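Local coordinates for protein 2-nitropropane dioxygenase (Streptomyces ansochromogenes, PDB 3BW2) that probably catalyses the oxidative denitrification of alkyl nitronates such as propionate 3-nitronate, using molecular oxygen and a bound FMN in a TIM-barrel fold, at residues Y96-R107 against P295-L304; F261-F270 against R276-G287. All coordinates share one frame; numbering follows the deposited sequence.

Contact 1: residues Y96-R107 against P295-L304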
loop_
_atom_site.group_PDB
_atom_site.type_symbol
_atom_site.label_atom_id
_atom_site.label_comp_id
_atom_site.label_asym_id
_atom_site.label_seq_id
_atom_site.Cartn_x
_atom_site.Cartn_y
_atom_site.Cartn_z
ATOM N N TYR A 96 -4.740 5.646 -34.733
ATOM C CA TYR A 96 -5.945 4.848 -34.585
ATOM C C TYR A 96 -7.014 5.320 -35.559
ATOM O O TYR A 96 -8.144 4.838 -35.530
ATOM C CB TYR A 96 -6.450 4.922 -33.139
ATOM C CG TYR A 96 -5.569 4.155 -32.177
ATOM C CD1 TYR A 96 -5.474 2.764 -32.249
ATOM C CD2 TYR A 96 -4.791 4.819 -31.229
ATOM C CE1 TYR A 96 -4.624 2.050 -31.403
ATOM C CE2 TYR A 96 -3.934 4.115 -30.379
ATOM C CZ TYR A 96 -3.856 2.733 -30.474
ATOM O OH TYR A 96 -2.997 2.033 -29.654
ATOM N N GLU A 97 -6.637 6.265 -36.418
ATOM C CA GLU A 97 -7.528 6.817 -37.436
ATOM C C GLU A 97 -8.912 7.168 -36.907
ATOM O O GLU A 97 -9.930 6.721 -37.439
ATOM C CB GLU A 97 -7.652 5.836 -38.602
ATOM C CG GLU A 97 -6.312 5.478 -39.226
ATOM C CD GLU A 97 -6.443 4.531 -40.400
ATOM O OE1 GLU A 97 -6.975 3.416 -40.215
ATOM O OE2 GLU A 97 -6.008 4.904 -41.509
ATOM N N THR A 98 -8.940 7.980 -35.859
ATOM C CA THR A 98 -10.196 8.393 -35.258
ATOM C C THR A 98 -10.017 9.757 -34.606
ATOM O O THR A 98 -8.906 10.144 -34.245
ATOM C CB THR A 98 -10.660 7.369 -34.206
ATOM O OG1 THR A 98 -11.928 7.768 -33.673
ATOM C CG2 THR A 98 -9.646 7.275 -33.078
ATOM N N GLU A 99 -11.117 10.484 -34.469
ATOM C CA GLU A 99 -11.099 11.812 -33.864
ATOM C C GLU A 99 -11.155 11.719 -32.343
ATOM O O GLU A 99 -11.762 10.801 -31.797
ATOM C CB GLU A 99 -12.306 12.618 -34.352
ATOM C CG GLU A 99 -12.291 12.946 -35.828
ATOM C CD GLU A 99 -11.535 14.223 -36.117
ATOM O OE1 GLU A 99 -11.963 15.284 -35.615
ATOM O OE2 GLU A 99 -10.515 14.170 -36.839
ATOM N N LEU A 100 -10.526 12.667 -31.660
ATOM C CA LEU A 100 -10.564 12.672 -30.204
ATOM C C LEU A 100 -11.996 13.038 -29.830
ATOM O O LEU A 100 -12.675 13.724 -30.592
ATOM C CB LEU A 100 -9.585 13.704 -29.641
ATOM C CG LEU A 100 -8.099 13.456 -29.940
ATOM C CD1 LEU A 100 -7.257 14.561 -29.316
ATOM C CD2 LEU A 100 -7.683 12.087 -29.395
ATOM N N GLY A 101 -12.461 12.567 -28.678
ATOM C CA GLY A 101 -13.818 12.874 -28.261
ATOM C C GLY A 101 -13.941 14.299 -27.757
ATOM O O GLY A 101 -12.935 14.968 -27.521
ATOM N N ASP A 102 -15.172 14.774 -27.597
ATOM C CA ASP A 102 -15.403 16.129 -27.104
ATOM C C ASP A 102 -15.122 16.132 -25.604
ATOM O O ASP A 102 -15.773 15.415 -24.848
ATOM C CB ASP A 102 -16.856 16.542 -27.346
ATOM C CG ASP A 102 -17.103 18.008 -27.045
ATOM O OD1 ASP A 102 -16.464 18.551 -26.120
ATOM O OD2 ASP A 102 -17.950 18.620 -27.728
ATOM N N PRO A 103 -14.152 16.942 -25.153
ATOM C CA PRO A 103 -13.821 17.001 -23.726
ATOM C C PRO A 103 -14.982 17.469 -22.862
ATOM O O PRO A 103 -15.034 17.178 -21.667
ATOM C CB PRO A 103 -12.642 17.968 -23.686
ATOM C CG PRO A 103 -12.931 18.889 -24.832
ATOM C CD PRO A 103 -13.359 17.925 -25.913
ATOM N N ASP A 104 -15.913 18.194 -23.472
ATOM C CA ASP A 104 -17.072 18.702 -22.750
ATOM C C ASP A 104 -18.305 17.883 -23.103
ATOM O O ASP A 104 -19.253 18.399 -23.689
ATOM C CB ASP A 104 -17.301 20.175 -23.099
ATOM C CG ASP A 104 -16.091 21.043 -22.786
ATOM O OD1 ASP A 104 -15.620 21.013 -21.627
ATOM O OD2 ASP A 104 -15.613 21.756 -23.697
ATOM N N GLY A 105 -18.286 16.605 -22.734
ATOM C CA GLY A 105 -19.406 15.733 -23.035
ATOM C C GLY A 105 -20.135 15.141 -21.840
ATOM O O GLY A 105 -20.443 13.947 -21.832
ATOM N N GLY A 106 -20.414 15.965 -20.831
ATOM C CA GLY A 106 -21.130 15.482 -19.660
ATOM C C GLY A 106 -20.289 15.266 -18.416
ATOM O O GLY A 106 -19.271 14.576 -18.459
ATOM N N ARG A 107 -20.718 15.851 -17.302
ATOM C CA ARG A 107 -19.998 15.713 -16.041
ATOM C C ARG A 107 -20.864 15.103 -14.940
ATOM O O ARG A 107 -20.356 14.700 -13.892
ATOM C CB ARG A 107 -19.481 17.075 -15.572
ATOM C CG ARG A 107 -18.412 17.680 -16.459
ATOM C CD ARG A 107 -17.739 18.850 -15.758
ATOM N NE ARG A 107 -16.578 19.339 -16.497
ATOM C CZ ARG A 107 -16.644 19.931 -17.685
ATOM N NH1 ARG A 107 -15.534 20.344 -18.283
ATOM N NH2 ARG A 107 -17.819 20.114 -18.273
ATOM N N PRO A 295 -14.285 14.486 -16.120
ATOM C CA PRO A 295 -14.088 13.386 -17.066
ATOM C C PRO A 295 -13.643 13.892 -18.434
ATOM O O PRO A 295 -13.692 13.159 -19.421
ATOM C CB PRO A 295 -15.466 12.744 -17.117
ATOM C CG PRO A 295 -16.357 13.952 -17.083
ATOM C CD PRO A 295 -15.718 14.824 -16.010
ATOM N N ASP A 296 -13.211 15.148 -18.483
ATOM C CA ASP A 296 -12.765 15.766 -19.731
ATOM C C ASP A 296 -11.806 14.869 -20.512
ATOM O O ASP A 296 -12.027 14.584 -21.691
ATOM C CB ASP A 296 -12.080 17.103 -19.440
ATOM C CG ASP A 296 -13.003 18.097 -18.750
ATOM O OD1 ASP A 296 -13.493 17.791 -17.641
ATOM O OD2 ASP A 296 -13.234 19.184 -19.318
ATOM N N VAL A 297 -10.734 14.434 -19.854
ATOM C CA VAL A 297 -9.749 13.577 -20.505
ATOM C C VAL A 297 -10.371 12.243 -20.903
ATOM O O VAL A 297 -10.075 11.704 -21.971
ATOM C CB VAL A 297 -8.526 13.346 -19.587
ATOM C CG1 VAL A 297 -7.560 12.371 -20.234
ATOM C CG2 VAL A 297 -7.831 14.681 -19.324
ATOM N N HIS A 298 -11.246 11.718 -20.051
ATOM C CA HIS A 298 -11.917 10.460 -20.349
ATOM C C HIS A 298 -12.680 10.549 -21.672
ATOM O O HIS A 298 -12.609 9.637 -22.498
ATOM C CB HIS A 298 -12.883 10.085 -19.221
ATOM C CG HIS A 298 -13.797 8.954 -19.571
ATOM N ND1 HIS A 298 -15.033 9.149 -20.151
ATOM C CD2 HIS A 298 -13.634 7.614 -19.475
ATOM C CE1 HIS A 298 -15.591 7.978 -20.397
ATOM N NE2 HIS A 298 -14.763 7.030 -19.996
ATOM N N HIS A 299 -13.411 11.644 -21.871
ATOM C CA HIS A 299 -14.167 11.834 -23.110
ATOM C C HIS A 299 -13.197 11.950 -24.279
ATOM O O HIS A 299 -13.419 11.405 -25.361
ATOM C CB HIS A 299 -14.998 13.119 -23.059
ATOM C CG HIS A 299 -16.055 13.125 -22.001
ATOM N ND1 HIS A 299 -16.954 12.093 -21.840
ATOM C CD2 HIS A 299 -16.378 14.056 -21.073
ATOM C CE1 HIS A 299 -17.786 12.389 -20.857
ATOM N NE2 HIS A 299 -17.460 13.575 -20.376
ATOM N N LEU A 300 -12.115 12.678 -24.038
ATOM C CA LEU A 300 -11.093 12.913 -25.042
ATOM C C LEU A 300 -10.483 11.626 -25.607
ATOM O O LEU A 300 -10.341 11.481 -26.824
ATOM C CB LEU A 300 -9.993 13.781 -24.430
ATOM C CG LEU A 300 -9.019 14.515 -25.349
ATOM C CD1 LEU A 300 -9.769 15.572 -26.154
ATOM C CD2 LEU A 300 -7.928 15.166 -24.505
ATOM N N THR A 301 -10.142 10.689 -24.726
ATOM C CA THR A 301 -9.501 9.437 -25.139
ATOM C C THR A 301 -10.420 8.260 -25.443
ATOM O O THR A 301 -9.981 7.270 -26.032
ATOM C CB THR A 301 -8.509 8.947 -24.068
ATOM O OG1 THR A 301 -9.236 8.511 -22.913
ATOM C CG2 THR A 301 -7.553 10.064 -23.670
ATOM N N SER A 302 -11.682 8.357 -25.039
ATOM C CA SER A 302 -12.625 7.265 -25.255
ATOM C C SER A 302 -12.557 6.668 -26.661
ATOM O O SER A 302 -12.504 5.448 -26.813
ATOM C CB SER A 302 -14.050 7.723 -24.953
ATOM O OG SER A 302 -14.936 6.627 -25.074
ATOM N N PRO A 303 -12.569 7.518 -27.707
ATOM C CA PRO A 303 -12.503 7.023 -29.085
ATOM C C PRO A 303 -11.194 6.279 -29.353
ATOM O O PRO A 303 -11.170 5.291 -30.082
ATOM C CB PRO A 303 -12.613 8.299 -29.917
ATOM C CG PRO A 303 -13.422 9.205 -29.044
ATOM C CD PRO A 303 -12.800 8.973 -27.692
ATOM N N LEU A 304 -10.106 6.761 -28.761
ATOM C CA LEU A 304 -8.801 6.126 -28.944
ATOM C C LEU A 304 -8.825 4.725 -28.345
ATOM O O LEU A 304 -8.380 3.758 -28.971
ATOM C CB LEU A 304 -7.705 6.963 -28.273
ATOM C CG LEU A 304 -7.508 8.381 -28.821
ATOM C CD1 LEU A 304 -6.454 9.122 -27.993
ATOM C CD2 LEU A 304 -7.089 8.311 -30.283
#
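In this TIM-barrel flavoprotein the irregular loop between helices 90-95 and 111-120 runs antiparallel to the opening turns of helix 296-311, bringing Y96 beside L304 at one end and R107 beside P295 at the other. H299 faces the loop's glycines. With CG beside the backbone N (chi1 -63°), the imidazole reaches G105 and G106; NE2 donates to G106 O at 2.8 Å, 160° at the hydrogen, within both the ring plane and the carbonyl plane and on a lone pair. G105 CA sits over one face, 4.1 Å from the centroid of the H299 ring, a CH-pi contact. With a leucine here, G106 O would probably lose its donor and G105 CA the flat ring face it rests on.

Nearby, the extended chain of R107 carries its guanidinium to D296, NH1 meeting OD2 at 2.8 Å with the two flat groups inclined at 60°. The same R107 NH1 has a weaker link to D104 OD1 at 3.4 Å, so one positive charge probably offsets two neighbouring carboxylates. D102 OD1 shapes this bend by accepting from D104 N in an Asx turn.

Midway, the loop exploits the kink at P303 and L304, which deprives two helix carbonyls of their usual donors. G101 N donates to L300 O at 3.0 Å. G101 CA makes a CA-H...O contact of 3.3 Å with H299 O; a beta carbon on G101 would collide with that oxygen.

An apolar patch surrounds the kink. A86 of helix 81-88 packs on both L100 and L300, whose side chains meet, and T98 CG2 touches L304 CD2; beside it, L100 CD2 presses on L304 CD1 at 3.5 Å.

Contact 2: residues F261-F270 against R276-G287; sequences FARTRLTRAF and RSLVNRFLREHG
R276 lies across T264 and L266 of the neighbouring strand, and most of its side-chain atoms meet that strand. CB packs on L266 CD2 at 3.8 Å, and CG passes the CB of T264. R276 CD then approaches T264 OG1 to 3.4 Å. There the chain bends (chi3 -66°), bringing NH1 back so that it donates to that hydroxyl, R276 NH1 to T264 OG1 being 2.9 Å at 148°, with the oxygen tilted slightly from the guanidinium plane. NH1 also gives a bond to a water that itself donates to T264 O. L266 CG lies over one guanidinium face, toward its rim, while NE is hydrogen-bonded elsewhere in the structure and NH2 binds V174 O.

The strands themselves are joined by the mutual bonds of R265 and S277 and by V279 N to R263 O. V279 CG2 packs obliquely against CB, CG and CD of R265, whose NH2 hydrogen-bonds to E188 O of the second subunit.

Past the strands, helix 281-286 folds back onto 261-270. N280 OD1 caps its first turn, 3.0 Å from L283 N, and touches the edge of the F270 ring, while N280 ND2 donates to M317 O. The F270 ring lies nearly parallel to F282 (20°, centroids 4.8 Å apart) but slid so far that the two barely overlap. T267 CG2 meets L283 CD1 at 3.5 Å, and T267 OG1 accepts from A269 N in an ST turn.

The whole is an antiparallel beta hairpin running into an N-capped helix, set beside the flavin pocket, with the side chain of R276 close to the FMN-binding G177.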
loop_
_atom_site.group_PDB
_atom_site.type_symbol
_atom_site.label_atom_id
_atom_site.label_comp_id
_atom_site.label_asym_id
_atom_site.label_seq_id
_atom_site.Cartn_x
_atom_site.Cartn_y
_atom_site.Cartn_z
ATOM N N PHE A 261 3.543 -7.201 -19.064
ATOM C CA PHE A 261 2.763 -6.186 -18.359
ATOM C C PHE A 261 2.942 -6.525 -16.885
ATOM O O PHE A 261 1.973 -6.688 -16.149
ATOM C CB PHE A 261 1.282 -6.291 -18.731
ATOM C CG PHE A 261 0.977 -5.891 -20.146
ATOM C CD1 PHE A 261 0.994 -4.554 -20.524
ATOM C CD2 PHE A 261 0.669 -6.854 -21.100
ATOM C CE1 PHE A 261 0.706 -4.178 -21.830
ATOM C CE2 PHE A 261 0.379 -6.490 -22.408
ATOM C CZ PHE A 261 0.397 -5.149 -22.776
ATOM N N ALA A 262 4.196 -6.629 -16.469
ATOM C CA ALA A 262 4.527 -6.994 -15.101
ATOM C C ALA A 262 4.195 -5.972 -14.022
ATOM O O ALA A 262 4.038 -6.341 -12.859
ATOM C CB ALA A 262 6.006 -7.361 -15.016
ATOM N N ARG A 263 4.071 -4.700 -14.383
ATOM C CA ARG A 263 3.788 -3.701 -13.363
ATOM C C ARG A 263 2.599 -2.789 -13.640
ATOM O O ARG A 263 2.123 -2.680 -14.773
ATOM C CB ARG A 263 5.049 -2.861 -13.116
ATOM C CG ARG A 263 4.969 -1.936 -11.912
ATOM C CD ARG A 263 6.360 -1.630 -11.358
ATOM N NE ARG A 263 7.242 -1.018 -12.348
ATOM C CZ ARG A 263 8.510 -0.689 -12.116
ATOM N NH1 ARG A 263 9.049 -0.913 -10.923
ATOM N NH2 ARG A 263 9.243 -0.137 -13.074
ATOM N N THR A 264 2.120 -2.147 -12.577
ATOM C CA THR A 264 1.005 -1.220 -12.660
ATOM C C THR A 264 1.448 0.124 -12.099
ATOM O O THR A 264 2.457 0.218 -11.392
ATOM C CB THR A 264 -0.199 -1.694 -11.828
ATOM O OG1 THR A 264 0.115 -1.589 -10.433
ATOM C CG2 THR A 264 -0.540 -3.136 -12.152
ATOM N N ARG A 265 0.688 1.160 -12.425
ATOM C CA ARG A 265 0.969 2.500 -11.943
ATOM C C ARG A 265 -0.308 3.317 -11.963
ATOM O O ARG A 265 -1.205 3.063 -12.769
ATOM C CB ARG A 265 2.001 3.205 -12.827
ATOM C CG ARG A 265 3.421 2.730 -12.651
ATOM C CD ARG A 265 4.361 3.560 -13.505
ATOM N NE ARG A 265 5.748 3.131 -13.351
ATOM C CZ ARG A 265 6.422 3.186 -12.208
ATOM N NH1 ARG A 265 5.836 3.654 -11.115
ATOM N NH2 ARG A 265 7.679 2.767 -12.157
ATOM N N LEU A 266 -0.393 4.284 -11.059
ATOM C CA LEU A 266 -1.540 5.175 -11.013
ATOM C C LEU A 266 -1.241 6.224 -12.072
ATOM O O LEU A 266 -0.116 6.721 -12.146
ATOM C CB LEU A 266 -1.646 5.842 -9.644
ATOM C CG LEU A 266 -2.261 5.021 -8.517
ATOM C CD1 LEU A 266 -2.057 5.746 -7.194
ATOM C CD2 LEU A 266 -3.740 4.804 -8.795
ATOM N N THR A 267 -2.228 6.556 -12.896
ATOM C CA THR A 267 -2.016 7.552 -13.937
ATOM C C THR A 267 -3.298 8.283 -14.311
ATOM O O THR A 267 -4.400 7.780 -14.098
ATOM C CB THR A 267 -1.444 6.903 -15.222
ATOM O OG1 THR A 267 -1.192 7.917 -16.202
ATOM C CG2 THR A 267 -2.430 5.893 -15.801
ATOM N N ARG A 268 -3.137 9.482 -14.862
ATOM C CA ARG A 268 -4.268 10.285 -15.309
ATOM C C ARG A 268 -4.295 10.250 -16.835
ATOM O O ARG A 268 -5.137 10.883 -17.467
ATOM C CB ARG A 268 -4.121 11.739 -14.838
ATOM C CG ARG A 268 -4.259 11.950 -13.330
ATOM C CD ARG A 268 -4.516 13.432 -13.001
ATOM N NE ARG A 268 -4.659 13.680 -11.566
ATOM C CZ ARG A 268 -3.648 13.728 -10.699
ATOM N NH1 ARG A 268 -2.399 13.551 -11.112
ATOM N NH2 ARG A 268 -3.888 13.937 -9.411
ATOM N N ALA A 269 -3.373 9.490 -17.420
ATOM C CA ALA A 269 -3.258 9.393 -18.873
ATOM C C ALA A 269 -4.547 9.107 -19.640
ATOM O O ALA A 269 -4.815 9.725 -20.667
ATOM C CB ALA A 269 -2.212 8.338 -19.236
ATOM N N PHE A 270 -5.351 8.177 -19.145
ATOM C CA PHE A 270 -6.574 7.804 -19.842
ATOM C C PHE A 270 -7.834 8.604 -19.529
ATOM O O PHE A 270 -8.682 8.787 -20.404
ATOM C CB PHE A 270 -6.866 6.323 -19.587
ATOM C CG PHE A 270 -5.773 5.399 -20.047
ATOM C CD1 PHE A 270 -5.605 5.117 -21.396
ATOM C CD2 PHE A 270 -4.899 4.826 -19.127
ATOM C CE1 PHE A 270 -4.582 4.276 -21.827
ATOM C CE2 PHE A 270 -3.869 3.983 -19.548
ATOM C CZ PHE A 270 -3.711 3.708 -20.902
ATOM N N ARG A 276 -5.304 3.118 -11.449
ATOM C CA ARG A 276 -4.232 2.134 -11.603
ATOM C C ARG A 276 -4.444 1.212 -12.802
ATOM O O ARG A 276 -5.445 0.494 -12.891
ATOM C CB ARG A 276 -4.082 1.308 -10.323
ATOM C CG ARG A 276 -2.925 0.313 -10.360
ATOM C CD ARG A 276 -2.781 -0.413 -9.034
ATOM N NE ARG A 276 -2.388 0.487 -7.953
ATOM C CZ ARG A 276 -1.170 1.002 -7.799
ATOM N NH1 ARG A 276 -0.198 0.713 -8.656
ATOM N NH2 ARG A 276 -0.921 1.814 -6.780
ATOM N N SER A 277 -3.476 1.240 -13.711
ATOM C CA SER A 277 -3.507 0.452 -14.935
ATOM C C SER A 277 -2.178 -0.265 -15.138
ATOM O O SER A 277 -1.167 0.133 -14.566
ATOM C CB SER A 277 -3.753 1.387 -16.126
ATOM O OG SER A 277 -3.402 0.776 -17.354
ATOM N N LEU A 278 -2.180 -1.326 -15.942
ATOM C CA LEU A 278 -0.939 -2.034 -16.243
ATOM C C LEU A 278 -0.155 -1.046 -17.101
ATOM O O LEU A 278 -0.734 -0.363 -17.947
ATOM C CB LEU A 278 -1.216 -3.307 -17.050
ATOM C CG LEU A 278 -1.994 -4.435 -16.372
ATOM C CD1 LEU A 278 -2.309 -5.513 -17.389
ATOM C CD2 LEU A 278 -1.175 -5.018 -15.232
ATOM N N VAL A 279 1.150 -0.946 -16.878
ATOM C CA VAL A 279 1.959 -0.017 -17.654
ATOM C C VAL A 279 2.047 -0.488 -19.103
ATOM O O VAL A 279 2.431 -1.619 -19.372
ATOM C CB VAL A 279 3.386 0.107 -17.064
ATOM C CG1 VAL A 279 4.238 1.032 -17.926
ATOM C CG2 VAL A 279 3.308 0.638 -15.634
ATOM N N ASN A 280 1.658 0.376 -20.031
ATOM C CA ASN A 280 1.722 0.044 -21.442
ATOM C C ASN A 280 2.215 1.271 -22.194
ATOM O O ASN A 280 2.550 2.285 -21.577
ATOM C CB ASN A 280 0.349 -0.418 -21.967
ATOM C CG ASN A 280 -0.732 0.636 -21.806
ATOM O OD1 ASN A 280 -0.459 1.768 -21.407
ATOM N ND2 ASN A 280 -1.974 0.267 -22.130
ATOM N N ARG A 281 2.265 1.180 -23.520
ATOM C CA ARG A 281 2.750 2.284 -24.345
ATOM C C ARG A 281 2.064 3.617 -24.064
ATOM O O ARG A 281 2.728 4.627 -23.816
ATOM C CB ARG A 281 2.590 1.940 -25.831
ATOM C CG ARG A 281 3.163 2.997 -26.773
ATOM C CD ARG A 281 2.836 2.689 -28.229
ATOM N NE ARG A 281 1.397 2.729 -28.486
ATOM C CZ ARG A 281 0.651 3.830 -28.431
ATOM N NH1 ARG A 281 1.200 5.001 -28.126
ATOM N NH2 ARG A 281 -0.648 3.762 -28.683
ATOM N N PHE A 282 0.735 3.624 -24.114
ATOM C CA PHE A 282 -0.029 4.847 -23.885
ATOM C C PHE A 282 0.333 5.472 -22.539
ATOM O O PHE A 282 0.541 6.679 -22.440
ATOM C CB PHE A 282 -1.532 4.541 -23.923
ATOM C CG PHE A 282 -2.397 5.758 -24.131
ATOM C CD1 PHE A 282 -2.919 6.047 -25.387
ATOM C CD2 PHE A 282 -2.676 6.621 -23.076
ATOM C CE1 PHE A 282 -3.706 7.179 -25.586
ATOM C CE2 PHE A 282 -3.460 7.753 -23.266
ATOM C CZ PHE A 282 -3.977 8.034 -24.522
ATOM N N LEU A 283 0.415 4.648 -21.503
ATOM C CA LEU A 283 0.736 5.155 -20.175
ATOM C C LEU A 283 2.149 5.733 -20.135
ATOM O O LEU A 283 2.358 6.839 -19.635
ATOM C CB LEU A 283 0.573 4.044 -19.130
ATOM C CG LEU A 283 0.480 4.477 -17.661
ATOM C CD1 LEU A 283 -0.175 3.369 -16.842
ATOM C CD2 LEU A 283 1.869 4.816 -17.123
ATOM N N ARG A 284 3.117 4.999 -20.674
ATOM C CA ARG A 284 4.497 5.471 -20.684
ATOM C C ARG A 284 4.645 6.795 -21.429
ATOM O O ARG A 284 5.358 7.692 -20.984
ATOM C CB ARG A 284 5.419 4.428 -21.329
ATOM C CG ARG A 284 5.813 3.277 -20.414
ATOM C CD ARG A 284 6.835 2.374 -21.091
ATOM N NE ARG A 284 6.214 1.483 -22.067
ATOM C CZ ARG A 284 5.613 0.339 -21.756
ATOM N NH1 ARG A 284 5.555 -0.063 -20.492
ATOM N NH2 ARG A 284 5.058 -0.405 -22.705
ATOM N N GLU A 285 3.954 6.920 -22.556
ATOM C CA GLU A 285 4.043 8.124 -23.372
ATOM C C GLU A 285 3.312 9.363 -22.877
ATOM O O GLU A 285 3.865 10.461 -22.907
ATOM C CB GLU A 285 3.563 7.825 -24.792
ATOM C CG GLU A 285 4.549 7.052 -25.642
ATOM C CD GLU A 285 4.052 6.861 -27.061
ATOM O OE1 GLU A 285 3.548 7.841 -27.653
ATOM O OE2 GLU A 285 4.172 5.736 -27.588
ATOM N N HIS A 286 2.075 9.193 -22.425
ATOM C CA HIS A 286 1.267 10.328 -21.991
ATOM C C HIS A 286 1.081 10.485 -20.486
ATOM O O HIS A 286 0.726 11.565 -20.010
ATOM C CB HIS A 286 -0.092 10.242 -22.679
ATOM C CG HIS A 286 0.005 9.999 -24.153
ATOM N ND1 HIS A 286 0.521 10.931 -25.028
ATOM C CD2 HIS A 286 -0.303 8.913 -24.901
ATOM C CE1 HIS A 286 0.527 10.430 -26.250
ATOM N NE2 HIS A 286 0.032 9.206 -26.200
ATOM N N GLY A 287 1.315 9.414 -19.740
ATOM C CA GLY A 287 1.162 9.478 -18.298
ATOM C C GLY A 287 1.853 10.654 -17.620
ATOM O O GLY A 287 1.227 11.360 -16.829
HETATM O O HOH W 1 2.525 1.024 -8.385
HETATM O O HOH W 2 -0.622 10.734 -14.830
#

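Followed from the N terminus, the chain leaves helix 90-95 through loop 96-107, the first half of contact 1, and passes through several barrel strands before reaching 261-270. Contact 2 then closes a short hairpin loop with 276-287, only six residues apart at the nearest ends. Helix 281-286 is followed by helix 296-311, whose start completes contact 1 and closes the long loop, so contact 2 is nested within contact 1. Their centres are 18 Å apart, yet they touch: T301 OG1 probably hydrogen-bonds to F270 O (2.6 Å), as does Y96 OH with R281 NH2 (3.1 Å). Together they tie the hairpin and its helix to the loop between helices 90-95 and 111-120.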